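Local coordinates for protein peptidoglycan glycosyltransferase (Atopobium parvulum, PDB 4OVD) that belongs to the penicillin-binding protein family and combines a dimerisation domain with a penicillin-binding transpeptidase domain, at residues A[222-227]-A[555-560]; A[251-256]-A[524-529]; A[480-485]-A[549-554]. All coordinates share one frame; numbering follows the deposited sequence.

Interaction 1. Residues A[222-227]-A[555-560]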
# COMPACT_ATOMS: atom_id res chain seq x y z
N SER A 222 -12.46 -9.30 -2.70
CA SER A 222 -12.77 -7.92 -3.04
C SER A 222 -12.24 -7.52 -4.41
O SER A 222 -12.60 -6.49 -4.92
CB SER A 222 -12.15 -7.00 -1.99
OG SER A 222 -10.82 -7.35 -1.76
N ILE A 223 -11.38 -8.34 -4.99
CA ILE A 223 -10.77 -8.02 -6.27
C ILE A 223 -11.72 -7.89 -7.44
O ILE A 223 -12.62 -8.69 -7.54
CB ILE A 223 -9.81 -9.15 -6.65
CG1 ILE A 223 -8.62 -9.14 -5.71
CG2 ILE A 223 -9.30 -9.01 -8.08
CD1 ILE A 223 -7.76 -7.92 -5.84
N ASP A 224 -11.51 -6.90 -8.31
CA ASP A 224 -12.33 -6.76 -9.53
C ASP A 224 -11.36 -7.20 -10.60
O ASP A 224 -10.36 -6.55 -10.88
CB ASP A 224 -12.82 -5.35 -9.78
CG ASP A 224 -13.68 -5.25 -11.07
OD1 ASP A 224 -13.15 -5.68 -12.12
OD2 ASP A 224 -14.83 -4.72 -11.04
N ILE A 225 -11.63 -8.34 -11.16
CA ILE A 225 -10.66 -8.95 -12.07
C ILE A 225 -10.33 -8.13 -13.27
O ILE A 225 -9.19 -8.15 -13.72
CB ILE A 225 -11.09 -10.38 -12.47
CG1 ILE A 225 -9.91 -11.18 -13.03
CG2 ILE A 225 -12.33 -10.33 -13.35
CD1 ILE A 225 -8.84 -11.43 -12.01
N GLU A 226 -11.29 -7.41 -13.81
CA GLU A 226 -10.99 -6.54 -14.96
C GLU A 226 -10.07 -5.36 -14.54
O GLU A 226 -9.19 -4.93 -15.28
CB GLU A 226 -12.29 -6.02 -15.60
CG GLU A 226 -12.15 -5.87 -17.10
CD GLU A 226 -11.90 -7.20 -17.81
OE1 GLU A 226 -12.41 -8.27 -17.36
OE2 GLU A 226 -11.21 -7.19 -18.85
N LEU A 227 -10.24 -4.87 -13.32
CA LEU A 227 -9.39 -3.80 -12.82
C LEU A 227 -8.00 -4.36 -12.50
O LEU A 227 -6.99 -3.69 -12.59
CB LEU A 227 -10.02 -3.18 -11.59
CG LEU A 227 -9.29 -1.91 -11.21
CD1 LEU A 227 -9.28 -0.97 -12.41
CD2 LEU A 227 -9.99 -1.32 -10.00
N THR A 555 -13.99 4.57 -13.25
CA THR A 555 -15.05 4.33 -14.21
C THR A 555 -15.60 2.92 -13.89
O THR A 555 -16.79 2.73 -13.62
CB THR A 555 -14.59 4.42 -15.68
OG1 THR A 555 -13.92 3.22 -16.07
CG2 THR A 555 -13.69 5.62 -15.92
N ARG A 556 -14.72 1.94 -13.88
CA ARG A 556 -15.06 0.58 -13.57
C ARG A 556 -15.93 0.47 -12.31
O ARG A 556 -16.75 -0.42 -12.23
CB ARG A 556 -13.78 -0.23 -13.36
CG ARG A 556 -13.96 -1.74 -13.19
CD ARG A 556 -14.37 -2.42 -14.50
NE ARG A 556 -14.46 -3.87 -14.30
CZ ARG A 556 -15.59 -4.58 -14.23
NH1 ARG A 556 -16.78 -4.03 -14.41
NH2 ARG A 556 -15.52 -5.89 -14.02
N LEU A 557 -15.74 1.34 -11.33
CA LEU A 557 -16.54 1.24 -10.12
C LEU A 557 -17.71 2.23 -10.14
O LEU A 557 -18.04 2.83 -11.18
CB LEU A 557 -15.65 1.43 -8.90
CG LEU A 557 -14.45 0.49 -8.78
CD1 LEU A 557 -13.59 0.91 -7.61
CD2 LEU A 557 -14.86 -0.96 -8.64
N ASN A 558 -18.34 2.42 -8.98
CA ASN A 558 -19.51 3.33 -8.90
C ASN A 558 -19.25 4.78 -9.35
O ASN A 558 -20.04 5.37 -10.04
CB ASN A 558 -20.03 3.46 -7.44
CG ASN A 558 -20.29 2.13 -6.75
OD1 ASN A 558 -20.22 2.05 -5.52
ND2 ASN A 558 -20.58 1.08 -7.51
N ILE A 559 -18.07 5.26 -8.97
CA ILE A 559 -17.60 6.67 -9.04
C ILE A 559 -17.70 7.34 -10.42
O ILE A 559 -16.83 7.19 -11.28
CB ILE A 559 -16.20 6.75 -8.38
CG1 ILE A 559 -16.09 5.71 -7.26
CG2 ILE A 559 -15.92 8.15 -7.86
CD1 ILE A 559 -17.23 5.77 -6.25
N GLN A 560 -18.68 8.24 -10.52
CA GLN A 560 -19.02 8.96 -11.76
C GLN A 560 -18.38 10.31 -12.14
O GLN A 560 -17.97 10.49 -13.28
CB GLN A 560 -20.54 9.26 -11.76
CG GLN A 560 -21.49 8.13 -11.35
CD GLN A 560 -21.48 7.84 -9.84
OE1 GLN A 560 -20.73 8.47 -9.07
NE2 GLN A 560 -22.29 6.88 -9.42

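Interaction 2. Residues A[251-256]-A[524-529]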
# COMPACT_ATOMS: atom_id res chain seq x y z
N MSE A 251 -1.87 -0.42 -6.39
CA MSE A 251 -3.00 -0.95 -5.62
C MSE A 251 -4.15 0.02 -5.64
O MSE A 251 -3.94 1.23 -5.61
CB MSE A 251 -2.57 -1.19 -4.15
CG MSE A 251 -3.80 -1.27 -3.21
SE MSE A 251 -3.44 -1.99 -1.39
CE MSE A 251 -2.50 -3.67 -1.71
N ALA A 252 -5.37 -0.50 -5.72
CA ALA A 252 -6.55 0.34 -5.65
C ALA A 252 -7.34 -0.30 -4.51
O ALA A 252 -7.52 -1.49 -4.53
CB ALA A 252 -7.33 0.27 -6.93
N MSE A 253 -7.87 0.51 -3.59
CA MSE A 253 -8.55 0.01 -2.42
C MSE A 253 -9.61 0.95 -2.00
O MSE A 253 -9.65 2.07 -2.41
CB MSE A 253 -7.55 -0.14 -1.24
CG MSE A 253 -7.31 1.04 -0.20
SE MSE A 253 -6.18 0.17 1.16
CE MSE A 253 -7.63 -0.41 2.32
N ASN A 254 -10.51 0.45 -1.17
CA ASN A 254 -11.58 1.21 -0.64
C ASN A 254 -11.05 1.63 0.73
O ASN A 254 -10.80 0.79 1.59
CB ASN A 254 -12.81 0.32 -0.53
CG ASN A 254 -13.99 1.05 0.01
OD1 ASN A 254 -13.90 1.75 0.97
ND2 ASN A 254 -15.10 0.89 -0.63
N PRO A 255 -10.89 2.95 0.94
CA PRO A 255 -10.39 3.46 2.19
C PRO A 255 -11.38 3.35 3.35
O PRO A 255 -10.97 3.51 4.49
CB PRO A 255 -10.07 4.92 1.87
CG PRO A 255 -10.96 5.26 0.75
CD PRO A 255 -11.12 4.01 -0.05
N ARG A 256 -12.64 3.06 3.10
CA ARG A 256 -13.58 2.92 4.21
C ARG A 256 -13.77 1.47 4.66
O ARG A 256 -13.94 1.22 5.81
CB ARG A 256 -14.94 3.45 3.85
CG ARG A 256 -15.94 3.29 4.99
CD ARG A 256 -17.31 3.83 4.60
NE ARG A 256 -17.91 3.03 3.52
CZ ARG A 256 -18.61 1.89 3.68
NH1 ARG A 256 -18.81 1.32 4.88
NH2 ARG A 256 -19.10 1.29 2.60
N ASP A 524 -14.71 5.92 -1.45
CA ASP A 524 -14.72 4.73 -2.24
C ASP A 524 -13.42 4.37 -2.90
O ASP A 524 -13.29 3.22 -3.30
CB ASP A 524 -15.81 4.86 -3.32
CG ASP A 524 -17.25 4.81 -2.75
OD1 ASP A 524 -17.52 3.92 -1.93
OD2 ASP A 524 -18.10 5.63 -3.17
N LEU A 525 -12.45 5.28 -3.01
CA LEU A 525 -11.22 4.91 -3.75
C LEU A 525 -9.91 5.62 -3.44
O LEU A 525 -9.81 6.86 -3.49
CB LEU A 525 -11.51 5.12 -5.25
CG LEU A 525 -10.36 4.80 -6.21
CD1 LEU A 525 -10.03 3.32 -6.27
CD2 LEU A 525 -10.80 5.22 -7.59
N MSE A 526 -8.86 4.83 -3.23
CA MSE A 526 -7.55 5.35 -3.03
C MSE A 526 -6.66 4.42 -3.83
O MSE A 526 -6.85 3.20 -3.87
CB MSE A 526 -7.24 5.31 -1.53
CG MSE A 526 -6.05 6.13 -1.11
SE MSE A 526 -5.73 5.98 0.87
CE MSE A 526 -5.11 4.18 0.66
N VAL A 527 -5.66 4.99 -4.46
CA VAL A 527 -4.74 4.25 -5.27
C VAL A 527 -3.32 4.65 -4.95
O VAL A 527 -3.04 5.87 -4.66
CB VAL A 527 -4.97 4.58 -6.73
CG1 VAL A 527 -3.81 4.13 -7.56
CG2 VAL A 527 -6.31 4.05 -7.20
N TYR A 528 -2.45 3.63 -4.99
CA TYR A 528 -1.02 3.78 -4.77
C TYR A 528 -0.25 3.28 -5.95
O TYR A 528 -0.54 2.22 -6.47
CB TYR A 528 -0.51 2.96 -3.52
CG TYR A 528 1.01 2.97 -3.46
CD1 TYR A 528 1.76 2.00 -4.07
CD2 TYR A 528 1.69 3.95 -2.77
CE1 TYR A 528 3.15 2.01 -4.00
CE2 TYR A 528 3.05 3.99 -2.73
CZ TYR A 528 3.77 3.00 -3.33
OH TYR A 528 5.16 3.08 -3.28
N VAL A 529 0.75 4.03 -6.37
CA VAL A 529 1.62 3.70 -7.46
C VAL A 529 3.04 3.96 -7.01
O VAL A 529 3.37 5.04 -6.50
CB VAL A 529 1.43 4.57 -8.70
CG1 VAL A 529 2.44 4.13 -9.76
CG2 VAL A 529 -0.01 4.49 -9.24
O HOH W 1 -17.29 3.03 0.48

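Interaction 3. Residues A[480-485]-A[549-554]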
# COMPACT_ATOMS: atom_id res chain seq x y z
N ALA A 480 -1.26 14.16 -11.22
CA ALA A 480 -2.15 13.11 -10.72
C ALA A 480 -3.59 13.57 -10.85
O ALA A 480 -4.52 12.78 -10.70
CB ALA A 480 -1.84 12.76 -9.29
N GLY A 481 -3.83 14.85 -11.13
CA GLY A 481 -5.21 15.32 -11.29
C GLY A 481 -5.99 14.58 -12.36
O GLY A 481 -5.43 14.11 -13.33
N ILE A 482 -7.30 14.45 -12.17
CA ILE A 482 -8.13 13.74 -13.13
C ILE A 482 -9.36 14.62 -13.37
O ILE A 482 -10.12 14.94 -12.43
CB ILE A 482 -8.65 12.37 -12.61
CG1 ILE A 482 -7.49 11.46 -12.14
CG2 ILE A 482 -9.46 11.70 -13.71
CD1 ILE A 482 -7.97 10.32 -11.26
N TYR A 483 -9.53 15.00 -14.64
CA TYR A 483 -10.63 15.85 -15.06
C TYR A 483 -11.97 15.33 -14.54
O TYR A 483 -12.29 14.18 -14.76
CB TYR A 483 -10.67 15.93 -16.58
CG TYR A 483 -11.74 16.89 -17.02
CD1 TYR A 483 -11.64 18.26 -16.73
CD2 TYR A 483 -12.88 16.44 -17.69
CE1 TYR A 483 -12.65 19.15 -17.11
CE2 TYR A 483 -13.88 17.31 -18.08
CZ TYR A 483 -13.76 18.65 -17.79
OH TYR A 483 -14.77 19.48 -18.20
N GLY A 484 -12.73 16.18 -13.84
CA GLY A 484 -14.05 15.83 -13.26
C GLY A 484 -14.05 15.25 -11.84
O GLY A 484 -15.12 15.02 -11.25
N TYR A 485 -12.87 15.02 -11.24
CA TYR A 485 -12.83 14.44 -9.91
C TYR A 485 -11.99 15.25 -8.96
O TYR A 485 -11.22 16.07 -9.37
CB TYR A 485 -12.21 13.04 -10.00
CG TYR A 485 -13.01 12.04 -10.80
CD1 TYR A 485 -12.87 11.92 -12.18
CD2 TYR A 485 -13.89 11.17 -10.17
CE1 TYR A 485 -13.62 10.99 -12.89
CE2 TYR A 485 -14.61 10.26 -10.85
CZ TYR A 485 -14.48 10.17 -12.21
OH TYR A 485 -15.23 9.23 -12.83
N PHE A 549 -4.59 5.21 -14.12
CA PHE A 549 -5.15 4.07 -13.51
C PHE A 549 -6.32 4.39 -12.53
O PHE A 549 -7.33 3.68 -12.45
CB PHE A 549 -4.06 3.24 -12.83
CG PHE A 549 -4.61 2.08 -12.13
CD1 PHE A 549 -5.02 0.97 -12.83
CD2 PHE A 549 -4.72 2.08 -10.75
CE1 PHE A 549 -5.57 -0.12 -12.19
CE2 PHE A 549 -5.28 1.02 -10.09
CZ PHE A 549 -5.70 -0.09 -10.81
N ALA A 550 -6.21 5.45 -11.79
CA ALA A 550 -7.27 5.78 -10.83
C ALA A 550 -8.58 6.14 -11.57
O ALA A 550 -9.66 5.84 -11.07
CB ALA A 550 -6.85 6.88 -9.90
N LYS A 551 -8.43 6.73 -12.75
CA LYS A 551 -9.54 7.11 -13.64
C LYS A 551 -10.24 5.83 -14.03
O LYS A 551 -11.46 5.68 -13.81
CB LYS A 551 -8.96 7.84 -14.86
CG LYS A 551 -9.85 8.08 -16.04
CD LYS A 551 -11.06 8.87 -15.66
CE LYS A 551 -11.83 9.23 -16.93
NZ LYS A 551 -13.14 9.84 -16.59
N ASP A 552 -9.47 4.88 -14.57
CA ASP A 552 -10.01 3.56 -14.94
C ASP A 552 -10.59 2.87 -13.73
O ASP A 552 -11.57 2.18 -13.86
CB ASP A 552 -8.93 2.64 -15.51
CG ASP A 552 -8.40 3.14 -16.83
OD1 ASP A 552 -8.92 4.15 -17.34
OD2 ASP A 552 -7.43 2.54 -17.32
N ALA A 553 -9.99 2.99 -12.56
CA ALA A 553 -10.59 2.34 -11.41
C ALA A 553 -11.94 3.01 -11.13
O ALA A 553 -12.92 2.33 -10.84
CB ALA A 553 -9.69 2.45 -10.18
N ALA A 554 -12.00 4.34 -11.19
CA ALA A 554 -13.26 5.06 -10.94
C ALA A 554 -14.34 4.78 -11.99
O ALA A 554 -15.53 4.72 -11.65
CB ALA A 554 -12.99 6.54 -10.87

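Interaction 1. Residues A[222-227]-A[555-560]
At the N-terminal end of helix 225-242, the capping residue D224 meets R556, the last helical residue of helix 542-556, in a salt bridge. D224 OD1 lies 3.0 Å from R556 NH2. The two side chains approach from opposite directions, with the carboxylate and guanidinium planes 87° apart, so the pairing is not the flat, two-pronged kind: D224 OD2 sits 3.1 Å above one face of the guanidinium, displaced toward its rim. In both residues CG is anti to the backbone N (chi1 -180° for D224, -172° for R556), and a bend at chi2 of R556 carries its planar head over to the cap.

D224 also works within its own chain turn as the N-cap: L227 N donates to D224 OD1 at 3.3 Å, from above the carboxylate plane, while the bond from E226 N is weak. One oxygen thus serves the helix start and the arginine together, and the positive charge beside it would be expected to keep the carboxylate ionised. D224 OD2 has a weak hydrogen bond from N66.

Around this polar centre the contact is van der Waals. The CB of E226 comes to 3.3 Å from R556 NE, obliquely to the guanidinium, while its carboxylate leads away. L227 CB approaches R556 CG at 4.5 Å, and its side chain also packs on F549 and A553 of helix 542-556.

Interaction 2. Residues A[251-256]-A[524-529]
M251 and M253 pair through their backbones with Y528 and M526, joining strands 248-253 and 525-532 side by side. The short strand axes run 166° apart in direction and approach to 4.7 Å, an antiparallel arrangement. Two reciprocal pairs of hydrogen bonds hold it: Y528 N reaches M251 O at 2.9 Å and M251 N returns to Y528 O, then M253 N reaches M526 O at 2.9 Å and M526 N returns to M253 O. Between them A252 and V527 form the non-hydrogen-bonded pair, where V527 CA lies 3.1 Å from M251 O in a CA-H...O contact.

Apolar contacts differ on the two faces. A252 CB meets V527 CG2 at 3.9 Å and L525 CD1 at 4.1 Å, on the face covered by helix 542-556. On the other, the selenomethionines M253 and M526 run alongside each other in the same direction, and M526 CE, turned by the bend at chi3, touches M253 CG; I422 of helix 418-429 packs on both.

Polar links close the strand end. N254 OD1 accepts from R256 N at 2.8 Å, an Asx turn, while a water receives N254 ND2 and R256 NE and donates to D524 OD1 at 2.6 Å. Two neighbouring inner strands, helices against both faces: this is the antiparallel sheet at the core of the penicillin-binding transpeptidase fold.

Interaction 3. Residues A[480-485]-A[549-554]
I482 and Y485, two residues of the loop before strand 487-495, pack on helix 542-556 through A550, K551 and A554, which lie along one side of that helix at steps of one and three residues. The closest CA atoms belong to I482 and K551. About 229 Å² of surface is buried, counting both sides.

The apolar part is divided between the two branches of I482. Its CD1 reaches A550 CB at 3.9 Å, while CG2, placed anti to the backbone N by chi1 of -55°, meets K551 CD at 3.8 Å. K551 CB is the next nearest atom to that methyl, which therefore rests on the aliphatic part of the lysine rather than its ammonium group; the two side chains cross at a slant. I482 also packs on F546, one turn earlier in the same helix.

The aromatic contacts lie at the other end of the loop. K551, bent at chi2 and extended beyond it, carries NZ to 3.9 Å from Y485 CE1. The nitrogen lies in the ring plane at its edge, which excludes a cation-pi arrangement over the face. A554 CB approaches the same ring obliquely, 4.1 Å from Y485 CE2, and also contacts the phenolic oxygen. Y485 OH is hydrogen-bonded to I559 O, past the end of the helix, an interaction that ties the tyrosine to the chain's C-terminal tail.

Backbone bonding shapes the loop that presents these groups. Y485 N donates to I482 O at 3.0 Å, closing a turn that projects both contacting side chains toward the helix. G484, with phi/psi of 89/-4°, takes the third position. The arrangement is a type II beta turn packed against the C-terminal helix of the transpeptidase domain.

Interactions 1 and 3 share helix 542-556: the turn at 480-485 packs along it, and the cap at 224 meets its end. Their centres are about 12 Å apart; the centre of interaction 2 is about 11 Å from that of interaction 1 and about 12 Å from that of interaction 3. Strand 525-532 directly precedes this helix, and helix 225-242 directly precedes strand 248-253, so interaction 2 joins the strands that adjoin the two helices. F549 bridges the sites, its ring touching A252, V527 and L227. In sequence, interaction 1 spans the other two, whose segments alternate. Together they join the C-terminal helix to the sheet, the neighbouring helix and a loop.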